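Local coordinates for protein shikimate dehydrogenase (NADP(+)) (Peptoclostridium difficile, PDB 5DZS) that probably catalyses the reversible NADPH-linked reduction of 3-dehydroshikimate to shikimate, the fourth step of the pathway to chorismate and the aromatic amino acids, at residues L206-Y211 with E217-G222; G57-V62 with E245-T250. One frame throughout, in Å; residues are numbered along the deposited sequence. Where two conformers were deposited one is given.

From the N terminus, the chain first builds a mixed sheet, and strand 57-60 is one of its strands. In interaction 2, 182 residues separate segment 57-62 from its partner, 245-250, at the end of helix 233-248. Between the two, the chain completes the mixed sheet and then makes the parallel sheet. There interaction 1 closes a short loop: strand 205-208 meets helix 217-224 after a loop of eight residues. That small loop lies wholly within the large one. The centres of interactions 1 and 2 are about 27 Å apart, on opposite sides of the chain's centre. Interaction 1 is local to the nucleotide-binding half, whereas interaction 2 ties a late helix back to the substrate-binding sheet.

Interaction 1 (L206-Y211 with E217-G222); sequences LIDLIY and EFLRIG
Leu206 lies over one face of the Phe218 ring. Its CD2 methyl is 3.8 Å from the ring centroid and 12° off the normal, a CH-pi contact over the centre. At the edge, near the ring plane, comes the carbonyl of Ile207, with O 3.6 Å from Phe218 CE2. The carboxylate of Asp208 approaches the ring obliquely, its plane 86° from that of the ring, and Asp208 OD2 is 3.6 Å from Phe218 CD2. Phe218 CG stands anti to its backbone N (chi1 177°), which carries the ring from the helix to the strand. The same Leu206 methyl, CD2, reaches the helix backbone, 3.3 Å from Phe218 O and 3.9 Å from Gly222 CA. It sits against the bare CA of Gly222, on the side where a CB would point.

Strand 205-208 and helix 217-224 open a beta-alpha-beta unit that returns to strand 228-230, in the parallel, Rossmann-type sheet of the nucleotide-binding half. Strand 206-208 and helix 217-222 run nearly antiparallel. Leu219 packs on the strand next along the helix: its CD2 lies 3.9 Å from Leu206 CB, and its CG touches Asp208 CB. The carboxylate of Asp208 is well gripped. OD1 accepts from Ile210 N in an Asx turn, from above the carboxylate plane, and also bonds Asn180 ND2. OD2 bonds Thr216 OG1, just before the helix. The turn contains Leu209, predicted to bind NADP(+), and is followed by Tyr211, predicted to bind shikimate.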
loop_
_atom_site.group_PDB
_atom_site.type_symbol
_atom_site.label_atom_id
_atom_site.label_comp_id
_atom_site.label_asym_id
_atom_site.label_seq_id
_atom_site.Cartn_x
_atom_site.Cartn_y
_atom_site.Cartn_z
ATOM N N LEU B 206 27.891 8.359 12.841
ATOM C CA LEU B 206 26.963 9.474 12.939
ATOM C C LEU B 206 25.943 9.392 11.824
ATOM O O LEU B 206 26.306 9.255 10.658
ATOM C CB LEU B 206 27.654 10.834 12.823
ATOM C CG LEU B 206 28.421 11.385 14.015
ATOM C CD1 LEU B 206 29.691 10.586 14.238
ATOM C CD2 LEU B 206 28.739 12.853 13.762
ATOM N N ILE B 207 24.668 9.486 12.177
ATOM C CA ILE B 207 23.609 9.508 11.182
ATOM C C ILE B 207 22.847 10.809 11.351
ATOM O O ILE B 207 22.349 11.109 12.432
ATOM C CB ILE B 207 22.651 8.310 11.328
ATOM C CG1 ILE B 207 23.441 7.005 11.146
ATOM C CG2 ILE B 207 21.509 8.414 10.319
ATOM C CD1 ILE B 207 22.646 5.757 11.447
ATOM N N ASP B 208 22.770 11.595 10.285
ATOM C CA ASP B 208 22.032 12.854 10.353
ATOM C C ASP B 208 20.844 12.775 9.407
ATOM O O ASP B 208 21.025 12.562 8.225
ATOM C CB ASP B 208 22.952 14.029 9.983
ATOM C CG ASP B 208 22.384 15.382 10.410
ATOM O OD1 ASP B 208 21.202 15.446 10.833
ATOM O OD2 ASP B 208 23.136 16.378 10.345
ATOM N N LEU B 209 19.633 12.938 9.925
ATOM C CA LEU B 209 18.450 12.873 9.063
ATOM C C LEU B 209 18.302 14.132 8.221
ATOM O O LEU B 209 17.544 14.148 7.242
ATOM C CB LEU B 209 17.185 12.595 9.869
ATOM C CG LEU B 209 17.193 11.296 10.684
ATOM C CD1 LEU B 209 15.829 11.020 11.302
ATOM C CD2 LEU B 209 17.665 10.108 9.852
ATOM N N ILE B 210 19.027 15.179 8.586
ATOM C CA ILE B 210 18.999 16.424 7.840
ATOM C C ILE B 210 19.814 16.291 6.571
ATOM O O ILE B 210 20.799 15.550 6.511
ATOM C CB ILE B 210 19.614 17.584 8.658
ATOM C CG1 ILE B 210 18.826 17.821 9.957
ATOM C CG2 ILE B 210 19.689 18.858 7.829
ATOM C CD1 ILE B 210 17.360 18.158 9.762
ATOM N N TYR B 211 19.376 16.986 5.535
ATOM C CA TYR B 211 20.148 17.052 4.318
ATOM C C TYR B 211 20.282 18.503 3.900
ATOM O O TYR B 211 19.292 19.224 3.808
ATOM C CB TYR B 211 19.540 16.269 3.155
ATOM C CG TYR B 211 20.304 16.584 1.890
ATOM C CD1 TYR B 211 21.607 16.124 1.715
ATOM C CD2 TYR B 211 19.755 17.392 0.900
ATOM C CE1 TYR B 211 22.331 16.428 0.579
ATOM C CE2 TYR B 211 20.471 17.707 -0.241
ATOM C CZ TYR B 211 21.760 17.225 -0.396
ATOM O OH TYR B 211 22.471 17.529 -1.533
ATOM N N GLU B 217 27.238 20.767 10.263
ATOM C CA GLU B 217 28.379 20.847 11.159
ATOM C C GLU B 217 28.545 19.513 11.891
ATOM O O GLU B 217 29.659 19.059 12.132
ATOM C CB GLU B 217 28.189 21.991 12.158
ATOM C CG GLU B 217 29.353 22.211 13.113
ATOM C CD GLU B 217 30.634 22.666 12.426
ATOM O OE1 GLU B 217 30.614 22.901 11.204
ATOM O OE2 GLU B 217 31.667 22.805 13.114
ATOM N N PHE B 218 27.418 18.898 12.234
ATOM C CA PHE B 218 27.394 17.597 12.910
ATOM C C PHE B 218 28.239 16.586 12.133
ATOM O O PHE B 218 29.162 15.987 12.686
ATOM C CB PHE B 218 25.927 17.160 13.046
ATOM C CG PHE B 218 25.710 15.800 13.662
ATOM C CD1 PHE B 218 25.997 15.559 14.988
ATOM C CD2 PHE B 218 25.081 14.794 12.929
ATOM C CE1 PHE B 218 25.757 14.316 15.557
ATOM C CE2 PHE B 218 24.824 13.553 13.495
ATOM C CZ PHE B 218 25.167 13.311 14.809
ATOM N N LEU B 219 27.938 16.414 10.845
ATOM C CA LEU B 219 28.699 15.469 10.012
ATOM C C LEU B 219 30.075 16.000 9.646
ATOM O O LEU B 219 31.011 15.227 9.454
ATOM C CB LEU B 219 27.927 15.107 8.738
ATOM C CG LEU B 219 26.585 14.417 8.970
ATOM C CD1 LEU B 219 25.988 13.973 7.639
ATOM C CD2 LEU B 219 26.749 13.240 9.920
ATOM N N ARG B 220 30.190 17.319 9.545
ATOM C CA ARG B 220 31.462 17.935 9.230
ATOM C C ARG B 220 32.425 17.675 10.393
ATOM O O ARG B 220 33.594 17.371 10.169
ATOM C CB ARG B 220 31.260 19.416 8.893
ATOM C CG ARG B 220 32.520 20.219 8.596
ATOM C CD ARG B 220 32.255 21.292 7.534
ATOM N NE ARG B 220 30.920 21.902 7.627
ATOM C CZ ARG B 220 30.662 23.161 7.987
ATOM N NH1 ARG B 220 29.402 23.586 8.030
ATOM N NH2 ARG B 220 31.644 24.001 8.312
ATOM N N ILE B 221 31.921 17.730 11.628
ATOM C CA ILE B 221 32.751 17.421 12.808
ATOM C C ILE B 221 33.096 15.927 12.835
ATOM O O ILE B 221 34.206 15.548 13.204
ATOM C CB ILE B 221 32.059 17.811 14.140
ATOM C CG1 ILE B 221 31.933 19.334 14.257
ATOM C CG2 ILE B 221 32.859 17.294 15.343
ATOM C CD1 ILE B 221 31.065 19.792 15.413
ATOM N N GLY B 222 32.137 15.086 12.454
ATOM C CA GLY B 222 32.345 13.638 12.439
ATOM C C GLY B 222 33.388 13.202 11.427
ATOM O O GLY B 222 34.243 12.369 11.724
#

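Interaction 2 (G57-V62 with E245-T250); sequences GVNVTV and EIWQDT
Trp247 projects its indole from the last turn of helix 233-248 onto the backbone of strand 57-60. Its CG is anti to the carbonyl carbon (chi1 -69°), beside the backbone N. Gly57 CA lies over one face of the five-membered ring, 3.9 Å from its centroid, in a CH-pi contact. Gly57 has no side chain, and its CA meets the indole face directly. Farther along, the six-membered ring meets the strand with its rim. Trp247 CZ2 is 3.7 Å from Val58 O, which lies at the edge in the ring plane.

Asn59 folds its amide back beside its own backbone N (chi1 -70°). This brings Asn59 OD1 to 3.4 Å from Trp247 CH2, with the amide and indole planes 46° apart. The polar ends bond elsewhere: Asn59 OD1 to Tyr33 OH, Asn59 ND2 to Ser243 OG and Asn86 O, and Trp247 NE1 to Ile88 O. The helix then ends in a Schellman motif, with Asp249 at positive phi. The contact packs a late helix on the mixed sheet of the substrate-binding domain, whose strand 57-60 leads to Thr61, predicted to bind shikimate.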
loop_
_atom_site.group_PDB
_atom_site.type_symbol
_atom_site.label_atom_id
_atom_site.label_comp_id
_atom_site.label_asym_id
_atom_site.label_seq_id
_atom_site.Cartn_x
_atom_site.Cartn_y
_atom_site.Cartn_z
ATOM N N GLY B 57 -2.581 14.280 -2.331
ATOM C CA GLY B 57 -1.726 13.855 -1.231
ATOM C C GLY B 57 -0.822 14.936 -0.726
ATOM O O GLY B 57 -0.409 15.806 -1.512
ATOM N N VAL B 58 -0.450 14.859 0.547
ATOM C CA VAL B 58 0.545 15.768 1.074
ATOM C C VAL B 58 1.491 15.013 1.967
ATOM O O VAL B 58 1.112 13.991 2.580
ATOM C CB VAL B 58 -0.005 16.985 1.856
ATOM C CG1 VAL B 58 -0.903 17.825 0.957
ATOM C CG2 VAL B 58 -0.739 16.572 3.100
ATOM N N ASN B 59 2.724 15.469 2.020
ATOM C CA ASN B 59 3.617 15.078 3.078
ATOM C C ASN B 59 3.481 16.074 4.212
ATOM O O ASN B 59 3.070 17.217 4.009
ATOM C CB ASN B 59 5.051 15.045 2.584
ATOM C CG ASN B 59 5.303 13.913 1.628
ATOM O OD1 ASN B 59 5.688 14.134 0.480
ATOM N ND2 ASN B 59 5.085 12.696 2.080
ATOM N N VAL B 60 3.869 15.628 5.417
ATOM C CA VAL B 60 3.807 16.479 6.609
ATOM C C VAL B 60 5.175 16.402 7.250
ATOM O O VAL B 60 5.751 15.291 7.449
ATOM C CB VAL B 60 2.715 16.001 7.595
ATOM C CG1 VAL B 60 2.589 16.941 8.785
ATOM C CG2 VAL B 60 1.382 15.896 6.908
ATOM N N THR B 61 5.711 17.553 7.575
ATOM C CA THR B 61 6.982 17.628 8.272
ATOM C C THR B 61 6.841 18.433 9.571
ATOM O O THR B 61 5.725 18.701 10.078
ATOM C CB THR B 61 8.116 18.096 7.345
ATOM O OG1 THR B 61 9.396 17.953 8.007
ATOM C CG2 THR B 61 7.917 19.505 6.899
ATOM N N VAL B 62 7.974 18.746 10.178
ATOM C CA VAL B 62 7.957 19.460 11.448
ATOM C C VAL B 62 7.234 20.802 11.321
ATOM O O VAL B 62 7.381 21.502 10.313
ATOM C CB VAL B 62 9.393 19.632 11.980
ATOM C CG1 VAL B 62 9.981 18.277 12.299
ATOM C CG2 VAL B 62 10.257 20.384 10.998
ATOM N N GLU B 245 4.140 5.667 -4.112
ATOM C CA GLU B 245 3.547 4.337 -4.234
ATOM C C GLU B 245 2.168 4.339 -3.550
ATOM O O GLU B 245 1.202 3.804 -4.054
ATOM C CB GLU B 245 4.427 3.257 -3.595
ATOM C CG GLU B 245 5.691 2.950 -4.386
ATOM C CD GLU B 245 6.478 1.809 -3.791
ATOM O OE1 GLU B 245 7.101 1.050 -4.571
ATOM O OE2 GLU B 245 6.470 1.615 -2.571
ATOM N N ILE B 246 2.107 4.949 -2.377
ATOM C CA ILE B 246 0.857 5.044 -1.630
ATOM C C ILE B 246 -0.197 5.878 -2.368
ATOM O O ILE B 246 -1.353 5.467 -2.513
ATOM C CB ILE B 246 1.114 5.657 -0.241
ATOM C CG1 ILE B 246 1.897 4.650 0.619
ATOM C CG2 ILE B 246 -0.217 6.024 0.431
ATOM C CD1 ILE B 246 2.490 5.245 1.866
ATOM N N TRP B 247 0.230 7.026 -2.878
ATOM C CA TRP B 247 -0.677 7.949 -3.556
ATOM C C TRP B 247 -1.256 7.359 -4.822
ATOM O O TRP B 247 -2.455 7.585 -5.117
ATOM C CB TRP B 247 0.007 9.282 -3.836
ATOM C CG TRP B 247 0.313 10.108 -2.599
ATOM C CD1 TRP B 247 -0.407 10.134 -1.442
ATOM C CD2 TRP B 247 1.388 11.027 -2.421
ATOM N NE1 TRP B 247 0.169 10.975 -0.547
ATOM C CE2 TRP B 247 1.267 11.570 -1.129
ATOM C CE3 TRP B 247 2.450 11.447 -3.225
ATOM C CZ2 TRP B 247 2.160 12.504 -0.628
ATOM C CZ3 TRP B 247 3.326 12.389 -2.722
ATOM C CH2 TRP B 247 3.201 12.889 -1.445
ATOM N N GLN B 248 -0.462 6.589 -5.562
ATOM C CA GLN B 248 -0.949 5.982 -6.830
ATOM C C GLN B 248 -1.519 4.566 -6.621
ATOM O O GLN B 248 -2.234 4.017 -7.489
ATOM C CB GLN B 248 0.189 5.895 -7.850
ATOM C CG GLN B 248 1.048 7.139 -8.045
ATOM C CD GLN B 248 0.339 8.292 -8.725
ATOM O OE1 GLN B 248 -0.465 8.099 -9.635
ATOM N NE2 GLN B 248 0.678 9.507 -8.315
ATOM N N ASP B 249 -1.209 3.981 -5.471
ATOM C CA ASP B 249 -1.576 2.595 -5.138
ATOM C C ASP B 249 -0.907 1.629 -6.129
ATOM O O ASP B 249 -1.533 0.673 -6.619
ATOM C CB ASP B 249 -3.093 2.339 -5.038
ATOM C CG ASP B 249 -3.419 1.026 -4.310
ATOM O OD1 ASP B 249 -2.805 0.752 -3.256
ATOM O OD2 ASP B 249 -4.309 0.277 -4.778
ATOM N N THR B 250 0.358 1.892 -6.426
ATOM C CA THR B 250 1.102 1.033 -7.341
ATOM C C THR B 250 2.531 0.999 -6.879
ATOM O O THR B 250 3.008 1.939 -6.264
ATOM C CB THR B 250 1.044 1.578 -8.780
ATOM O OG1 THR B 250 1.516 0.581 -9.701
ATOM C CG2 THR B 250 1.857 2.836 -8.915
#